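Local coordinates for protein pyruvate kinase (Pyrobaculum aerophilum, PDB 3QTG) that catalyses the last step of glycolysis, the interconversion of phosphoenolpyruvate and ADP with pyruvate and ATP, as a homotetramer that depends on a divalent metal cation, at residues K37-D40 with L41-G44; S124-E127 with Q128-I132; T144-S148 with D149-A153. All blocks are in the same frame, centred on the assembly; numbering follows the deposited sequence.

Interaction 1. Residues K37-D40 with L41-G44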
loop_
_atom_site.group_PDB
_atom_site.type_symbol
_atom_site.label_atom_id
_atom_site.label_comp_id
_atom_site.label_asym_id
_atom_site.label_seq_id
_atom_site.Cartn_x
_atom_site.Cartn_y
_atom_site.Cartn_z
ATOM N N LYS A 37 8.756 -10.718 -46.694
ATOM C CA LYS A 37 7.750 -9.874 -46.052
ATOM C C LYS A 37 6.993 -10.609 -44.929
ATOM O O LYS A 37 6.483 -9.976 -44.012
ATOM C CB LYS A 37 6.781 -9.287 -47.093
ATOM C CG LYS A 37 7.392 -8.186 -47.970
ATOM C CD LYS A 37 7.702 -6.898 -47.176
ATOM C CE LYS A 37 8.334 -5.780 -48.054
ATOM N NZ LYS A 37 9.816 -5.903 -48.207
ATOM N N PHE A 38 6.948 -11.938 -45.022
ATOM C CA PHE A 38 6.317 -12.803 -44.019
ATOM C C PHE A 38 7.193 -12.947 -42.756
ATOM O O PHE A 38 6.711 -12.785 -41.617
ATOM C CB PHE A 38 6.030 -14.178 -44.641
ATOM C CG PHE A 38 5.362 -15.146 -43.709
ATOM C CD1 PHE A 38 3.980 -15.152 -43.572
ATOM C CD2 PHE A 38 6.111 -16.066 -42.987
ATOM C CE1 PHE A 38 3.346 -16.040 -42.720
ATOM C CE2 PHE A 38 5.487 -16.962 -42.128
ATOM C CZ PHE A 38 4.093 -16.950 -41.994
ATOM N N LEU A 39 8.477 -13.234 -42.972
ATOM C CA LEU A 39 9.430 -13.437 -41.886
ATOM C C LEU A 39 9.819 -12.138 -41.197
ATOM O O LEU A 39 10.236 -12.149 -40.035
ATOM C CB LEU A 39 10.667 -14.198 -42.385
ATOM C CG LEU A 39 10.372 -15.639 -42.829
ATOM C CD1 LEU A 39 11.588 -16.312 -43.423
ATOM C CD2 LEU A 39 9.811 -16.480 -41.678
ATOM N N ASP A 40 9.697 -11.025 -41.925
ATOM C CA ASP A 40 9.870 -9.682 -41.367
ATOM C C ASP A 40 8.842 -9.389 -40.278
ATOM O O ASP A 40 9.016 -8.478 -39.474
ATOM C CB ASP A 40 9.716 -8.623 -42.459
ATOM C CG ASP A 40 10.990 -8.415 -43.289
ATOM O OD1 ASP A 40 12.054 -9.040 -43.018
ATOM O OD2 ASP A 40 10.906 -7.600 -44.237
ATOM N N LEU A 41 7.765 -10.157 -40.278
ATOM C CA LEU A 41 6.654 -9.915 -39.379
ATOM C C LEU A 41 6.561 -10.942 -38.256
ATOM O O LEU A 41 5.588 -10.932 -37.494
ATOM C CB LEU A 41 5.327 -9.830 -40.162
ATOM C CG LEU A 41 5.113 -8.518 -40.929
ATOM C CD1 LEU A 41 4.047 -8.660 -42.027
ATOM C CD2 LEU A 41 4.766 -7.363 -39.989
ATOM N N VAL A 42 7.550 -11.831 -38.166
ATOM C CA VAL A 42 7.579 -12.847 -37.104
ATOM C C VAL A 42 8.853 -12.754 -36.267
ATOM O O VAL A 42 9.864 -12.180 -36.703
ATOM C CB VAL A 42 7.324 -14.315 -37.628
ATOM C CG1 VAL A 42 6.165 -14.338 -38.592
ATOM C CG2 VAL A 42 8.590 -14.933 -38.297
ATOM N N ASP A 43 8.778 -13.286 -35.048
ATOM C CA ASP A 43 9.927 -13.351 -34.152
ATOM C C ASP A 43 10.401 -14.780 -33.999
ATOM O O ASP A 43 11.476 -15.034 -33.455
ATOM C CB ASP A 43 9.587 -12.745 -32.783
ATOM C CG ASP A 43 9.083 -11.312 -32.890
ATOM O OD1 ASP A 43 9.873 -10.396 -33.210
ATOM O OD2 ASP A 43 7.887 -11.086 -32.666
ATOM N N GLY A 44 9.574 -15.713 -34.463
ATOM C CA GLY A 44 9.872 -17.132 -34.380
ATOM C C GLY A 44 8.962 -17.943 -35.265
ATOM O O GLY A 44 7.926 -17.462 -35.710
#
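Phe38 and Leu39 meet Leu41 and Val42 where helix 32-39 of the TIM barrel gives way to the loop leading into strand 44-48, an alpha-to-beta connection that includes a type I beta turn from Leu39 to Val42. The packed side brings apolar side chains against one another and against carbonyl oxygens of the helix. Leu39 CD2 reaches Val42 CG2 at 3.9 Å, the two side chains running obliquely past one another, while Val42 CG1 comes to 3.4 Å from Phe38 O and stands 4.5 Å from Phe38 CE2, a looser approach to the ring. Leu41 swings its CG anti to its own carbonyl carbon (chi1 -76°), which brings CD1 back to 3.4 Å from Lys37 O. Phe38 and Val42 both touch Ala21 of strand 18-22, in the barrel wall, and Leu41 leans on Val335 and Ser339 of helix 331-343. The other side is looser: Lys37 is exposed and its side chain comes no nearer than 5.8 Å to residues 41-44, and Asp40 OD1 is hydrogen-bonded to Tyr67 OH. Two backbone bonds close the chain reversal, and Arg73 adds to them by bonding Leu39 O through NH1 and Val42 O through NH2. Val42 N to Leu39 O is weak at 3.3 Å, whereas Leu41 N donates to Phe38 O at 3.1 Å.

Interaction 2. Residues S124-E127 with Q128-I132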
loop_
_atom_site.group_PDB
_atom_site.type_symbol
_atom_site.label_atom_id
_atom_site.label_comp_id
_atom_site.label_asym_id
_atom_site.label_seq_id
_atom_site.Cartn_x
_atom_site.Cartn_y
_atom_site.Cartn_z
ATOM N N SER A 124 -9.413 -47.938 -19.560
ATOM C CA SER A 124 -9.217 -47.473 -18.182
ATOM C C SER A 124 -9.737 -46.057 -17.929
ATOM O O SER A 124 -10.120 -45.753 -16.814
ATOM C CB SER A 124 -7.749 -47.534 -17.793
ATOM O OG SER A 124 -7.265 -48.847 -17.980
ATOM N N ALA A 125 -9.747 -45.202 -18.950
ATOM C CA ALA A 125 -10.167 -43.802 -18.803
ATOM C C ALA A 125 -11.694 -43.582 -18.856
ATOM O O ALA A 125 -12.199 -42.583 -18.331
ATOM C CB ALA A 125 -9.473 -42.929 -19.849
ATOM N N VAL A 126 -12.419 -44.500 -19.496
ATOM C CA VAL A 126 -13.838 -44.319 -19.791
ATOM C C VAL A 126 -14.766 -44.858 -18.693
ATOM O O VAL A 126 -14.607 -45.994 -18.217
ATOM C CB VAL A 126 -14.234 -44.929 -21.191
ATOM C CG1 VAL A 126 -15.754 -44.929 -21.386
ATOM C CG2 VAL A 126 -13.562 -44.169 -22.338
ATOM N N GLU A 127 -15.734 -44.022 -18.309
ATOM C CA GLU A 127 -16.823 -44.400 -17.406
ATOM C C GLU A 127 -18.164 -44.120 -18.081
ATOM O O GLU A 127 -18.244 -43.369 -19.061
ATOM C CB GLU A 127 -16.755 -43.589 -16.100
ATOM C CG GLU A 127 -15.465 -43.739 -15.326
ATOM C CD GLU A 127 -15.379 -42.756 -14.164
ATOM O OE1 GLU A 127 -15.230 -41.528 -14.405
ATOM O OE2 GLU A 127 -15.473 -43.219 -12.995
ATOM N N GLN A 128 -19.220 -44.700 -17.525
ATOM C CA GLN A 128 -20.583 -44.385 -17.947
ATOM C C GLN A 128 -20.879 -42.889 -17.889
ATOM O O GLN A 128 -20.519 -42.216 -16.928
ATOM C CB GLN A 128 -21.586 -45.132 -17.093
ATOM C CG GLN A 128 -22.869 -45.411 -17.838
ATOM C CD GLN A 128 -23.840 -46.179 -17.008
ATOM O OE1 GLN A 128 -23.499 -47.207 -16.422
ATOM N NE2 GLN A 128 -25.071 -45.679 -16.931
ATOM N N ASN A 129 -21.533 -42.392 -18.937
ATOM C CA ASN A 129 -21.866 -40.963 -19.131
ATOM C C ASN A 129 -20.734 -40.071 -19.628
ATOM O O ASN A 129 -20.959 -38.887 -19.846
ATOM C CB ASN A 129 -22.558 -40.329 -17.906
ATOM C CG ASN A 129 -23.812 -41.075 -17.505
ATOM O OD1 ASN A 129 -23.898 -41.615 -16.394
ATOM N ND2 ASN A 129 -24.783 -41.145 -18.417
ATOM N N ASP A 130 -19.545 -40.639 -19.841
ATOM C CA ASP A 130 -18.474 -39.908 -20.517
ATOM C C ASP A 130 -18.847 -39.734 -21.964
ATOM O O ASP A 130 -19.621 -40.531 -22.500
ATOM C CB ASP A 130 -17.144 -40.667 -20.467
ATOM C CG ASP A 130 -16.357 -40.389 -19.208
ATOM O OD1 ASP A 130 -16.526 -39.288 -18.620
ATOM O OD2 ASP A 130 -15.570 -41.273 -18.810
ATOM N N VAL A 131 -18.260 -38.724 -22.598
ATOM C CA VAL A 131 -18.470 -38.445 -24.015
ATOM C C VAL A 131 -17.165 -38.685 -24.801
ATOM O O VAL A 131 -16.094 -38.151 -24.463
ATOM C CB VAL A 131 -18.965 -37.005 -24.238
ATOM C CG1 VAL A 131 -19.122 -36.697 -25.724
ATOM C CG2 VAL A 131 -20.295 -36.747 -23.439
ATOM N N ILE A 132 -17.283 -39.501 -25.844
ATOM C CA ILE A 132 -16.170 -39.886 -26.676
ATOM C C ILE A 132 -16.166 -38.982 -27.906
ATOM O O ILE A 132 -17.204 -38.770 -28.514
ATOM C CB ILE A 132 -16.306 -41.368 -27.086
ATOM C CG1 ILE A 132 -16.072 -42.276 -25.870
ATOM C CG2 ILE A 132 -15.350 -41.714 -28.237
ATOM C CD1 ILE A 132 -16.637 -43.635 -26.087
#
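A type II beta turn from Glu127 to Asp130 links the end of helix 120-125 to strand 131-134, in the small beta domain that projects from the barrel. Asp130 N donates to Glu127 O at 3.1 Å, the bond that closes the turn. In return, the Asp130 side chain reaches back across it: with CG beside its own backbone N (chi1 -86°), OD2 accepts from Glu127 N at 2.8 Å. This bond is nearly straight, 164° at the hydrogen, and arrives on the anti side of the carboxylate, 33° out of its plane. Backbone and side chain of Asp130 thus hold both the N-H and the C=O of Glu127. The Glu127 carboxylate lies close by, OE1 4.4 Å from Asp130 OD2, and Lys172 forms salt bridges with both acids, probably offsetting their repulsion; its NZ also bonds Ala125 O at the helix end. An alanine here in place of Asp130 would probably leave Glu127 N without its side-chain acceptor and Lys172 with one carboxylate fewer. Val126 packs its side chain on Val143 and Val169. Its CA, one residue before the bonded N of Glu127, is 3.6 Å from Asp130 OD2.

Interaction 3. Residues T144-S148 with D149-A153; sequences TNTGS and DWIEA
Strands 139-146 and 150-155 form a beta hairpin, in which Asn145 pairs with Glu152 and Thr146 with Ile151 in near-perfect antiparallel alignment, 178° between the short segments. Among the backbone bonds, Glu152 N donates to Asn145 O at 2.8 Å and Gly147 N to Trp150 O at 2.9 Å. Glu152 O takes Thr144 N at 2.9 Å and, weakly, Asn145 N as well; Thr144 and Asn145 both facing Glu152 make a classic beta bulge. The aromatic contact lies nearer the turn. Trp150 CG sits between its backbone N and carbonyl carbon (chi1 66°), folding the indole over the opposite strand, where Gly147 CA rests on one face in a CH-pi contact, 3.6 Å from the five-membered-ring centroid. Asn145 ND2 comes in at the indole edge, 3.7 Å from Trp150 CH2, its amide almost perpendicular to the ring. Polar side chains meet through water: one molecule bonds Thr144 OG1 and donates to Glu152 OE1, and the carboxylate of Glu152 lies alongside Asn145. On the other face of the hairpin Thr146 CG2 and Ile151 CG1 meet at 3.9 Å, their side chains side by side. Beyond the hairpin, strand 101-106 pairs with strand 150-155, its Lys103 making a cation-pi contact with Trp150, while Ile151 packs on Phe122 and Phe123 of helix 120-125.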
loop_
_atom_site.group_PDB
_atom_site.type_symbol
_atom_site.label_atom_id
_atom_site.label_comp_id
_atom_site.label_asym_id
_atom_site.label_seq_id
_atom_site.Cartn_x
_atom_site.Cartn_y
_atom_site.Cartn_z
ATOM N N THR A 144 -22.843 -45.551 -22.505
ATOM C CA THR A 144 -24.023 -46.095 -21.837
ATOM C C THR A 144 -23.779 -47.398 -21.069
ATOM O O THR A 144 -24.604 -47.817 -20.253
ATOM C CB THR A 144 -25.141 -46.334 -22.858
ATOM O OG1 THR A 144 -24.650 -47.170 -23.916
ATOM C CG2 THR A 144 -25.651 -45.001 -23.422
ATOM N N ASN A 145 -22.656 -48.044 -21.348
ATOM C CA ASN A 145 -22.283 -49.269 -20.657
ATOM C C ASN A 145 -20.824 -49.547 -20.943
ATOM O O ASN A 145 -20.328 -49.181 -22.012
ATOM C CB ASN A 145 -23.163 -50.457 -21.098
ATOM C CG ASN A 145 -23.209 -51.564 -20.061
ATOM O OD1 ASN A 145 -22.697 -51.411 -18.952
ATOM N ND2 ASN A 145 -23.821 -52.683 -20.415
ATOM N N THR A 146 -20.150 -50.175 -19.977
ATOM C CA THR A 146 -18.722 -50.525 -20.060
ATOM C C THR A 146 -18.537 -51.923 -19.488
ATOM O O THR A 146 -19.316 -52.361 -18.652
ATOM C CB THR A 146 -17.817 -49.540 -19.260
ATOM O OG1 THR A 146 -18.044 -49.711 -17.856
ATOM C CG2 THR A 146 -18.102 -48.080 -19.616
ATOM N N GLY A 147 -17.498 -52.620 -19.932
ATOM C CA GLY A 147 -17.269 -53.999 -19.510
ATOM C C GLY A 147 -15.796 -54.265 -19.305
ATOM O O GLY A 147 -15.043 -53.361 -18.948
ATOM N N SER A 148 -15.381 -55.507 -19.520
ATOM C CA SER A 148 -13.977 -55.872 -19.341
ATOM C C SER A 148 -13.137 -54.966 -20.260
ATOM O O SER A 148 -12.610 -53.912 -19.833
ATOM C CB SER A 148 -13.783 -57.366 -19.651
ATOM O OG SER A 148 -12.524 -57.851 -19.208
ATOM N N ASP A 149 -13.058 -55.354 -21.529
ATOM C CA ASP A 149 -12.284 -54.598 -22.514
ATOM C C ASP A 149 -13.229 -54.106 -23.621
ATOM O O ASP A 149 -12.980 -54.292 -24.807
ATOM C CB ASP A 149 -11.167 -55.496 -23.067
ATOM C CG ASP A 149 -10.084 -55.790 -22.036
ATOM O OD1 ASP A 149 -9.637 -54.848 -21.321
ATOM O OD2 ASP A 149 -9.658 -56.965 -21.946
ATOM N N TRP A 150 -14.339 -53.501 -23.207
ATOM C CA TRP A 150 -15.334 -53.013 -24.161
ATOM C C TRP A 150 -16.199 -51.871 -23.606
ATOM O O TRP A 150 -16.303 -51.675 -22.402
ATOM C CB TRP A 150 -16.200 -54.158 -24.704
ATOM C CG TRP A 150 -17.065 -54.800 -23.682
ATOM C CD1 TRP A 150 -16.793 -55.941 -22.971
ATOM C CD2 TRP A 150 -18.363 -54.357 -23.249
ATOM N NE1 TRP A 150 -17.843 -56.235 -22.121
ATOM C CE2 TRP A 150 -18.813 -55.278 -22.264
ATOM C CE3 TRP A 150 -19.189 -53.275 -23.597
ATOM C CZ2 TRP A 150 -20.049 -55.146 -21.624
ATOM C CZ3 TRP A 150 -20.407 -53.138 -22.963
ATOM C CH2 TRP A 150 -20.836 -54.078 -21.988
ATOM N N ILE A 151 -16.831 -51.156 -24.530
ATOM C CA ILE A 151 -17.643 -49.995 -24.253
ATOM C C ILE A 151 -18.797 -49.962 -25.252
ATOM O O ILE A 151 -18.629 -50.305 -26.412
ATOM C CB ILE A 151 -16.739 -48.714 -24.353
ATOM C CG1 ILE A 151 -16.189 -48.354 -22.978
ATOM C CG2 ILE A 151 -17.440 -47.522 -25.002
ATOM C CD1 ILE A 151 -14.680 -48.090 -23.023
ATOM N N GLU A 152 -19.975 -49.563 -24.788
ATOM C CA GLU A 152 -21.048 -49.168 -25.670
ATOM C C GLU A 152 -21.322 -47.672 -25.504
ATOM O O GLU A 152 -21.281 -47.147 -24.389
ATOM C CB GLU A 152 -22.309 -49.998 -25.377
ATOM C CG GLU A 152 -22.158 -51.501 -25.760
ATOM C CD GLU A 152 -23.313 -52.362 -25.258
ATOM O OE1 GLU A 152 -24.014 -51.954 -24.293
ATOM O OE2 GLU A 152 -23.527 -53.452 -25.835
ATOM N N ALA A 153 -21.625 -47.000 -26.612
ATOM C CA ALA A 153 -21.898 -45.569 -26.607
ATOM C C ALA A 153 -22.925 -45.189 -27.677
ATOM O O ALA A 153 -22.972 -45.790 -28.740
ATOM C CB ALA A 153 -20.601 -44.792 -26.781
HETATM O O HOH W 1 -25.588 -49.583 -23.543
#

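In the fold
The three contacts follow one another along the chain. Interaction 1 sits on the TIM barrel, between helix 32-39 and strand 44-48, with the side chain of Val42 about 10 Å from that of Arg46, a probable substrate-binding residue. Interactions 2 and 3 lie on the opposite side of the chain's centre, 44 and 50 Å away centre to centre, in the six-stranded mixed sheet inserted between barrel strands 76-80 and 199-202. Their own centres are only 9 Å apart: strands 131-134 and 139-146 are sheet neighbours, and Val126 and Ile132 pack against Ile151. Turn and hairpin therefore share one small core, away from the probable substrate- and metal-binding residues.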